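Local coordinates for protein creatinine amidohydrolase (Nostoc punctiforme PCC 73102, PDB 3NO4) that probably hydrolyses carbon-nitrogen bonds of linear amides as a metal-dependent member of the creatininase superfamily, at residues Glu48-Pro52 and Pro229-Met233; Leu88-Pro94 and Ala221-Arg225; Thr58-Cys62 and Glu191-Thr195; Gly51-Leu55 and Ala202-Leu208. All blocks are in the same frame, centred on the assembly; numbering follows the deposited sequence. Where two conformers were deposited one is given.

Contact 1: residues Glu48-Pro52 and Pro229-Met233. With NI (nickel (II) ion), chain D.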
# COMPACT_ATOMS: atom_id res chain seq x y z
N GLU A 48 18.69 -13.85 10.54
CA GLU A 48 18.15 -15.16 10.12
C GLU A 48 19.02 -16.29 10.59
O GLU A 48 20.26 -16.14 10.67
CB GLU A 48 18.06 -15.23 8.57
CG GLU A 48 19.42 -14.99 7.87
CD GLU A 48 19.35 -14.94 6.40
OE1 GLU A 48 18.51 -14.18 5.86
OE2 GLU A 48 20.17 -15.63 5.77
N GLN A 49 18.39 -17.44 10.78
CA GLN A 49 19.08 -18.67 11.14
C GLN A 49 20.32 -18.92 10.24
O GLN A 49 20.28 -18.68 9.03
CB GLN A 49 18.09 -19.85 11.11
CG GLN A 49 17.66 -20.29 9.71
CD GLN A 49 18.65 -21.21 9.02
OE1 GLN A 49 19.60 -21.74 9.65
NE2 GLN A 49 18.50 -21.34 7.71
N HIS A 50 21.41 -19.35 10.84
CA HIS A 50 22.61 -19.82 10.12
C HIS A 50 23.09 -21.18 10.67
O HIS A 50 24.26 -21.40 10.90
CB HIS A 50 23.69 -18.75 10.18
CG HIS A 50 23.57 -17.72 9.11
ND1 HIS A 50 22.67 -16.69 9.16
CD2 HIS A 50 24.28 -17.56 7.96
CE1 HIS A 50 22.80 -15.95 8.07
NE2 HIS A 50 23.77 -16.46 7.33
N GLY A 51 22.16 -22.12 10.80
CA GLY A 51 22.50 -23.44 11.21
C GLY A 51 22.76 -23.53 12.71
O GLY A 51 22.56 -22.55 13.43
N PRO A 52 23.15 -24.72 13.19
CA PRO A 52 23.52 -24.94 14.62
C PRO A 52 24.63 -24.06 15.19
O PRO A 52 24.62 -23.79 16.38
CB PRO A 52 23.97 -26.41 14.64
CG PRO A 52 23.17 -27.05 13.49
CD PRO A 52 23.19 -26.00 12.43
N PRO A 229 16.84 -29.29 7.30
CA PRO A 229 16.32 -29.38 8.70
C PRO A 229 17.09 -28.66 9.78
O PRO A 229 16.47 -28.15 10.73
CB PRO A 229 16.26 -30.90 8.98
CG PRO A 229 16.28 -31.54 7.64
CD PRO A 229 17.06 -30.64 6.74
N ASP A 230 18.41 -28.59 9.66
CA ASP A 230 19.20 -27.82 10.64
C ASP A 230 19.45 -26.37 10.18
O ASP A 230 20.06 -25.60 10.91
CB ASP A 230 20.47 -28.56 11.06
CG ASP A 230 21.60 -28.48 10.05
OD1 ASP A 230 21.47 -27.94 8.93
OD2 ASP A 230 22.67 -28.99 10.41
N GLY A 231 19.03 -26.06 8.96
CA GLY A 231 19.09 -24.72 8.40
C GLY A 231 20.23 -24.47 7.45
O GLY A 231 20.23 -23.46 6.77
N ARG A 232 21.21 -25.37 7.41
CA ARG A 232 22.33 -25.29 6.47
C ARG A 232 21.89 -25.73 5.08
O ARG A 232 21.10 -26.65 4.94
CB ARG A 232 23.46 -26.24 6.88
CG ARG A 232 24.17 -25.92 8.19
CD ARG A 232 25.33 -26.91 8.38
NE ARG A 232 24.86 -28.23 8.84
CZ ARG A 232 25.53 -29.38 8.76
NH1 ARG A 232 26.73 -29.46 8.19
NH2 ARG A 232 25.00 -30.48 9.30
N MSE A 233 22.46 -25.10 4.05
CA MSE A 233 22.39 -25.59 2.67
C MSE A 233 23.80 -25.95 2.19
O MSE A 233 24.60 -25.08 1.86
CB MSE A 233 21.79 -24.53 1.76
CG MSE A 233 20.34 -24.09 2.12
SE MSE A 233 19.85 -22.54 1.04
CE MSE A 233 19.62 -23.53 -0.63
NI NI D . 24.45 -15.72 5.39
O HOH W 1 23.90 -17.01 3.88

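Contact 2: residues Leu88-Pro94 and Ala221-Arg225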
# COMPACT_ATOMS: atom_id res chain seq x y z
N LEU A 88 12.31 -14.22 4.22
CA LEU A 88 11.00 -14.83 4.44
C LEU A 88 11.10 -16.37 4.54
O LEU A 88 10.42 -17.00 5.39
CB LEU A 88 9.97 -14.40 3.39
CG LEU A 88 9.35 -12.98 3.54
CD1 LEU A 88 8.39 -12.62 2.37
CD2 LEU A 88 8.60 -12.77 4.84
N HIS A 89 11.98 -16.94 3.71
CA HIS A 89 12.21 -18.37 3.67
C HIS A 89 12.88 -18.99 4.91
O HIS A 89 12.89 -20.23 5.03
CB HIS A 89 12.92 -18.80 2.35
CG HIS A 89 14.18 -18.05 2.06
ND1 HIS A 89 14.18 -16.80 1.49
CD2 HIS A 89 15.48 -18.39 2.25
CE1 HIS A 89 15.44 -16.37 1.39
NE2 HIS A 89 16.24 -17.33 1.83
N HIS A 90 13.42 -18.17 5.81
CA HIS A 90 14.04 -18.63 7.08
C HIS A 90 13.13 -18.49 8.31
O HIS A 90 13.58 -18.77 9.44
CB HIS A 90 15.33 -17.84 7.34
CG HIS A 90 16.37 -18.05 6.30
ND1 HIS A 90 17.03 -19.25 6.14
CD2 HIS A 90 16.85 -17.23 5.33
CE1 HIS A 90 17.90 -19.14 5.15
NE2 HIS A 90 17.80 -17.92 4.63
N THR A 91 11.87 -18.12 8.12
CA THR A 91 10.97 -17.82 9.25
C THR A 91 10.43 -19.06 10.03
O THR A 91 9.85 -18.90 11.09
CB THR A 91 9.80 -16.90 8.84
OG1 THR A 91 8.96 -17.56 7.90
CG2 THR A 91 10.33 -15.62 8.20
N ALA A 92 10.68 -20.29 9.55
CA ALA A 92 10.31 -21.48 10.30
C ALA A 92 11.34 -21.83 11.38
O ALA A 92 11.11 -22.77 12.14
CB ALA A 92 10.07 -22.67 9.37
N PHE A 93 12.44 -21.06 11.45
CA PHE A 93 13.41 -21.14 12.54
C PHE A 93 13.26 -19.93 13.48
O PHE A 93 13.24 -18.80 13.01
CB PHE A 93 14.83 -21.19 11.96
CG PHE A 93 15.09 -22.40 11.12
CD1 PHE A 93 14.78 -22.40 9.77
CD2 PHE A 93 15.68 -23.52 11.66
CE1 PHE A 93 15.05 -23.52 8.98
CE2 PHE A 93 15.93 -24.66 10.88
CZ PHE A 93 15.62 -24.65 9.54
N PRO A 94 13.20 -20.15 14.81
CA PRO A 94 13.00 -19.04 15.75
C PRO A 94 14.21 -18.10 15.80
O PRO A 94 15.40 -18.54 15.80
CB PRO A 94 12.79 -19.75 17.08
CG PRO A 94 13.60 -21.04 16.94
CD PRO A 94 13.44 -21.43 15.51
N ALA A 221 8.90 -20.84 3.60
CA ALA A 221 9.59 -21.09 4.87
C ALA A 221 9.40 -22.53 5.37
O ALA A 221 10.36 -23.14 5.79
CB ALA A 221 9.11 -20.10 5.94
N ALA A 222 8.16 -23.04 5.27
CA ALA A 222 7.79 -24.38 5.72
C ALA A 222 8.53 -25.44 4.90
O ALA A 222 9.17 -26.32 5.48
CB ALA A 222 6.24 -24.61 5.67
N ASP A 223 8.50 -25.29 3.57
CA ASP A 223 9.26 -26.13 2.63
C ASP A 223 10.78 -26.07 2.94
O ASP A 223 11.46 -27.12 2.92
CB ASP A 223 8.96 -25.73 1.15
CG ASP A 223 9.82 -26.49 0.13
OD1 ASP A 223 9.40 -27.56 -0.33
OD2 ASP A 223 10.94 -26.00 -0.19
N PHE A 224 11.27 -24.87 3.21
CA PHE A 224 12.70 -24.67 3.48
C PHE A 224 13.19 -25.54 4.63
O PHE A 224 14.20 -26.22 4.50
CB PHE A 224 13.03 -23.22 3.74
CG PHE A 224 14.50 -22.95 3.83
CD1 PHE A 224 15.16 -23.04 5.05
CD2 PHE A 224 15.24 -22.62 2.68
CE1 PHE A 224 16.57 -22.82 5.14
CE2 PHE A 224 16.65 -22.40 2.76
CZ PHE A 224 17.30 -22.50 4.00
N ARG A 225 12.45 -25.54 5.74
CA ARG A 225 12.88 -26.28 6.93
C ARG A 225 12.80 -27.79 6.74
O ARG A 225 13.64 -28.50 7.26
CB ARG A 225 12.11 -25.83 8.18
CG ARG A 225 12.53 -26.56 9.44
CD ARG A 225 12.38 -25.73 10.67
NE ARG A 225 12.72 -26.53 11.83
CZ ARG A 225 12.72 -26.12 13.10
NH1 ARG A 225 12.41 -24.86 13.43
NH2 ARG A 225 13.08 -26.99 14.06
O HOH W 2 7.86 -17.95 3.22
O HOH W 3 12.12 -21.54 7.19

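Contact 3: residues Thr58-Cys62 and Glu191-Thr195. With NI (nickel (II) ion), chain D.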
# COMPACT_ATOMS: atom_id res chain seq x y z
N THR A 58 24.82 -13.06 11.25
CA THR A 58 25.94 -13.26 10.33
C THR A 58 25.97 -12.26 9.16
O THR A 58 26.97 -11.58 8.97
CB THR A 58 25.94 -14.72 9.80
OG1 THR A 58 26.21 -15.60 10.91
CG2 THR A 58 26.95 -14.94 8.60
N ASP A 59 24.85 -12.16 8.42
CA ASP A 59 24.80 -11.31 7.21
C ASP A 59 24.98 -9.85 7.53
O ASP A 59 25.75 -9.17 6.83
CB ASP A 59 23.54 -11.55 6.39
CG ASP A 59 23.42 -13.00 5.92
OD1 ASP A 59 24.45 -13.70 5.99
OD2 ASP A 59 22.33 -13.45 5.47
N ALA A 60 24.34 -9.38 8.59
CA ALA A 60 24.56 -8.00 9.08
C ALA A 60 25.99 -7.79 9.61
O ALA A 60 26.60 -6.76 9.31
CB ALA A 60 23.55 -7.62 10.15
N ILE A 61 26.51 -8.75 10.37
CA ILE A 61 27.87 -8.69 10.96
C ILE A 61 28.91 -8.54 9.84
O ILE A 61 29.78 -7.64 9.88
CB ILE A 61 28.16 -9.93 11.86
CG1 ILE A 61 27.30 -9.84 13.14
CG2 ILE A 61 29.68 -10.09 12.20
CD1 ILE A 61 27.17 -11.15 13.95
N CYS A 62 28.77 -9.39 8.82
CA CYS A 62 29.69 -9.42 7.69
C CYS A 62 29.65 -8.12 6.91
O CYS A 62 30.70 -7.48 6.74
CB CYS A 62 29.40 -10.61 6.78
SG CYS A 62 29.89 -12.21 7.53
N GLU A 191 31.48 -17.36 5.49
CA GLU A 191 30.79 -16.31 6.24
C GLU A 191 30.90 -16.55 7.75
O GLU A 191 31.07 -15.60 8.49
CB GLU A 191 29.33 -16.16 5.82
CG GLU A 191 28.36 -17.30 6.24
CD GLU A 191 26.97 -17.14 5.67
OE1 GLU A 191 26.51 -15.98 5.55
OE2 GLU A 191 26.31 -18.15 5.32
N VAL A 192 30.80 -17.82 8.18
CA VAL A 192 31.00 -18.17 9.57
C VAL A 192 32.45 -17.83 9.98
O VAL A 192 32.63 -17.22 11.03
CB VAL A 192 30.56 -19.64 9.89
CG1 VAL A 192 30.87 -19.97 11.36
CG2 VAL A 192 29.02 -19.80 9.60
N ALA A 193 33.44 -18.14 9.15
CA ALA A 193 34.84 -17.72 9.40
C ALA A 193 34.93 -16.22 9.69
O ALA A 193 35.51 -15.82 10.71
CB ALA A 193 35.77 -18.10 8.25
N LEU A 194 34.31 -15.41 8.82
CA LEU A 194 34.28 -13.96 8.97
C LEU A 194 33.68 -13.51 10.30
O LEU A 194 34.33 -12.72 11.04
CB LEU A 194 33.60 -13.27 7.77
CG LEU A 194 33.59 -11.73 7.74
CD1 LEU A 194 34.90 -11.12 8.18
CD2 LEU A 194 33.17 -11.21 6.36
N THR A 195 32.52 -14.09 10.67
CA THR A 195 31.90 -13.78 11.99
C THR A 195 32.82 -14.17 13.17
O THR A 195 32.86 -13.46 14.19
CB THR A 195 30.50 -14.41 12.21
OG1 THR A 195 30.64 -15.83 12.40
CG2 THR A 195 29.56 -14.12 11.02
NI NI D . 24.45 -15.72 5.39
O HOH W 4 28.18 -17.21 11.90
O HOH W 1 23.90 -17.01 3.88

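Contact 4: residues Gly51-Leu55 and Ala202-Leu208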
# COMPACT_ATOMS: atom_id res chain seq x y z
N GLY A 51 22.16 -22.12 10.80
CA GLY A 51 22.50 -23.44 11.21
C GLY A 51 22.76 -23.53 12.71
O GLY A 51 22.56 -22.55 13.43
N PRO A 52 23.15 -24.72 13.19
CA PRO A 52 23.52 -24.94 14.62
C PRO A 52 24.63 -24.06 15.19
O PRO A 52 24.62 -23.79 16.38
CB PRO A 52 23.97 -26.41 14.64
CG PRO A 52 23.17 -27.05 13.49
CD PRO A 52 23.19 -26.00 12.43
N THR A 53 25.60 -23.68 14.36
CA THR A 53 26.81 -22.98 14.81
C THR A 53 26.89 -21.53 14.32
O THR A 53 27.80 -20.83 14.72
CB THR A 53 28.07 -23.72 14.35
OG1 THR A 53 28.04 -23.85 12.93
CG2 THR A 53 28.20 -25.07 15.02
N GLY A 54 25.98 -21.09 13.44
CA GLY A 54 26.04 -19.77 12.86
C GLY A 54 25.28 -18.74 13.66
O GLY A 54 24.20 -18.99 14.20
N LEU A 55 25.81 -17.54 13.66
CA LEU A 55 25.15 -16.40 14.27
C LEU A 55 23.94 -15.92 13.47
O LEU A 55 24.01 -15.78 12.25
CB LEU A 55 26.16 -15.28 14.43
CG LEU A 55 27.43 -15.61 15.22
CD1 LEU A 55 28.19 -14.25 15.50
CD2 LEU A 55 27.17 -16.39 16.53
N ALA A 202 32.08 -14.97 20.43
CA ALA A 202 30.80 -15.63 20.10
C ALA A 202 30.95 -16.88 19.23
O ALA A 202 29.96 -17.31 18.63
CB ALA A 202 29.82 -14.62 19.37
N ILE A 203 32.14 -17.49 19.16
CA ILE A 203 32.35 -18.73 18.38
C ILE A 203 31.46 -19.81 19.03
O ILE A 203 31.49 -19.98 20.23
CB ILE A 203 33.88 -19.15 18.34
CG1 ILE A 203 34.71 -18.14 17.51
CG2 ILE A 203 34.04 -20.52 17.73
CD1 ILE A 203 36.21 -18.16 17.78
N LYS A 204 30.63 -20.49 18.24
CA LYS A 204 29.65 -21.44 18.76
C LYS A 204 30.16 -22.88 18.60
O LYS A 204 30.81 -23.21 17.62
CB LYS A 204 28.31 -21.26 18.04
CG LYS A 204 27.75 -19.85 18.13
CD LYS A 204 27.35 -19.48 19.58
CE LYS A 204 26.62 -18.15 19.66
NZ LYS A 204 26.24 -17.85 21.04
N GLN A 205 29.88 -23.69 19.61
CA GLN A 205 30.17 -25.12 19.60
C GLN A 205 28.78 -25.79 19.54
O GLN A 205 27.93 -25.54 20.38
CB GLN A 205 30.95 -25.55 20.86
CG GLN A 205 32.02 -24.55 21.39
CD GLN A 205 33.37 -24.65 20.69
OE1 GLN A 205 33.70 -23.83 19.82
NE2 GLN A 205 34.17 -25.64 21.08
N ALA A 206 28.53 -26.57 18.51
CA ALA A 206 27.30 -27.33 18.47
C ALA A 206 27.52 -28.39 17.44
O ALA A 206 28.35 -28.20 16.52
CB ALA A 206 26.06 -26.45 18.13
N PRO A 207 26.85 -29.55 17.62
CA PRO A 207 27.07 -30.62 16.67
C PRO A 207 26.45 -30.29 15.33
O PRO A 207 25.42 -29.56 15.26
CB PRO A 207 26.40 -31.84 17.32
CG PRO A 207 25.53 -31.32 18.39
CD PRO A 207 26.05 -29.97 18.78
N LEU A 208 27.11 -30.76 14.28
CA LEU A 208 26.62 -30.65 12.92
C LEU A 208 26.41 -32.08 12.50
O LEU A 208 27.36 -32.88 12.58
CB LEU A 208 27.65 -29.94 12.04
CG LEU A 208 27.98 -28.50 12.46
CD1 LEU A 208 29.21 -27.90 11.75
CD2 LEU A 208 26.74 -27.63 12.25
O HOH W 5 30.30 -19.77 15.43

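Contact 1: residues Glu48-Pro52 and Pro229-Met233
Gln49 sets its CG between the backbone N and the carbonyl carbon (chi1 72°) and bends again at chi2 (82°), which curls its amide back over its own chain and against Gly231. NE2 donates to Gly231 O at 2.9 Å, the acceptor close to the amide plane, while OE1 takes the N-H of Gly51 at 2.8 Å, nearly along the C=O axis. Bonds at both ends fix the amide's rotation and which end faces which partner, and NE2 has a further link to His90. A CB on Gly231 would run into Gln49 OE1 and, at these backbone angles, jam against Asp230 O. Next to it the CA-H of Gly51 points at Asp230 O, 3.3 Å away. Pro52 lays CG and CD across the Asp230 carboxylate at about a right angle, CD lying 3.6 Å from OD2. That carboxylate closes an Asx turn, OD1 accepting from Arg232 N at 3.0 Å, and OD2 is gripped side-on by Arg232 NE (2.8 Å) and NH2. Replacing the aspartate by alanine removes both carboxylate oxygens, which is likely to leave the Arg232 guanidinium without its charge partner, undo the turn and open a gap beside Pro52. Trp27 of the second subunit donates to Asp230 O, so the contact sits at a subunit interface. Within 48-52, His50 ND1 donates to Glu48 O, 2.9 Å away and in the ring plane, fixing the ring's rotation and leaving NE2 to bind nickel at 2.2 Å. With Asp59 and Glu191 completing the protein ligands, this is the His-Asp-Glu metal site of a creatininase-family enzyme.

Contact 2: residues Leu88-Pro94 and Ala221-Arg225
Water 3 is held by three backbone groups: it donates to His89 O at 2.6 Å and to Ala221 O at 2.8 Å and accepts from Ala92 N. It thereby joins a 3-10 segment, 88-90, and the type I beta turn His90-Phe93 to the start of helix 221-227. Beside it the CA-H of Ala221 points at His89 O, and the methyl of Ala221 fits against Thr91 OG1 and Leu88 O. Arg225 leaves the helix with CG opposite the backbone N (chi1 -179°) and runs over one face of Phe93: CD stands 3.7 Å from the ring centroid, and the guanidinium stacks flat on the ring, the planes 9° apart. The same group gives NH1 to Ala92 O at 2.8 Å, with the oxygen near the guanidinium plane. Phe93 and Phe224 meet edge to edge, CE1 of the first lying 4.0 Å from CD1 of the second. Trp27 of the second subunit meets Phe93 edge-to-face.

Phe224 forms an aromatic cluster with His89 and His90. His90 is bonded through ND1 to Gln49 and stacks on His186; its NE2 and that of His89 hydrogen-bond one oxygen of an unidentified molecule, probably from the crystallisation liquor, which may mark a pocket. The edge of His90 is turned to the face of Phe224 in a T-shaped pair, planes at 73°, with His90 CE1 3.6 Å from Phe224 CZ.

Contact 3: residues Thr58-Cys62 and Glu191-Thr195
Helices 58-74 and 189-198 cross at 63° over these short segments; the axes approach to 9.4 Å, and the nearest CA atoms are those of Thr58 and Thr195. The crossing forms one wall of the metal site of this creatininase-superfamily protein, since each helix supplies a carboxylate to the nickel ion. Asp59 OD1 and Glu191 OE1 both bind at 2.1 Å; with the metal between them these two oxygens can come within 3.1 Å of each other, and the carboxylate planes lie 15° apart. Glu191 reaches the ion with an extended chain beyond CG (chi2 -174°), its other oxygen, OE2, accepting from Thr188 N and from the nickel-bound water 1. His50 is the third protein ligand.

Beside the carboxylates, Thr58 turns its methyl to Glu191, CG2 lying 3.3 Å from OE1 and against CG, with the two side chains crossing at about a right angle. The same methyl meets Thr195 CG2 at 3.7 Å. Thr58 OG1, hydrogen-bonded to Leu55 O, shares water 4 with Thr195 OG1; the latter also donates to Val192 O on a lone pair, in the carbonyl plane. A glycine in place of this threonine would probably leave water 4 and Val192 O without its hydroxyl and open a gap beside the Thr58 methyl and Cys62. Cys62, which also packs on Trp165, touches Leu194 CD2 with SG at 3.6 Å.

Contact 4: residues Gly51-Leu55 and Ala202-Leu208
Pro52 and Leu208 meet through apolar carbons, Pro52 CG against Leu208 CD2 at 3.8 Å, while Pro52 CB also approaches Pro207 O. Ala206 sends its methyl between Pro52 and Thr53, with CB 3.5 Å from Pro52 O. Thr53 holds its OG1 between the backbone N and carbonyl carbon (chi1 57°), which turns CG2 onto the Ala206 backbone, 3.5 Å from Ala206 O. No direct hydrogen bond crosses the contact; water 5 joins the chains instead, donating to Thr53 O at 2.8 Å and accepting from Lys204 N at 2.9 Å.

Lys204 lies with CB and CG on Thr53 O, then bends at chi2 (-67°) so that CE passes 3.6 Å from Leu55 CD2, the two side chains crossing at about a right angle. Its NZ goes on to a salt bridge with Glu29 of the second subunit. Leu55 CD2 also touches Ala202 O at 3.6 Å, and the leucine packs on Thr195 and on His23 of the second subunit. Leu208 is backed by Arg232 and Asn236. The end-to-end directions of 52-55 and 202-208 are 153° apart, and segment 202-208 thus covers the loop that leads from the nickel ligand His50 to helix 58-74, next to the subunit interface.

Overall arrangement
Contacts 1 and 4 start from the same loop, between strand 39-44 of the parallel sheet and helix 58-74, and share Gly51 and Pro52; their centres are about 10 Å apart. Contact 3 follows at the start of helix 58-74 and is nested inside the loops closed by both. Contact 2 is nested inside contact 1, its centre about 10 Å away, and joins it through Gln49 and His90; its segments alternate along the chain with those of contacts 3 and 4, and it touches neither. The nickel ion draws contacts 1 and 3 together, combining His50 with Asp59 and Glu191. All four contacts touch the second subunit, so the loops and helices round the metal site also lie at the subunit interface.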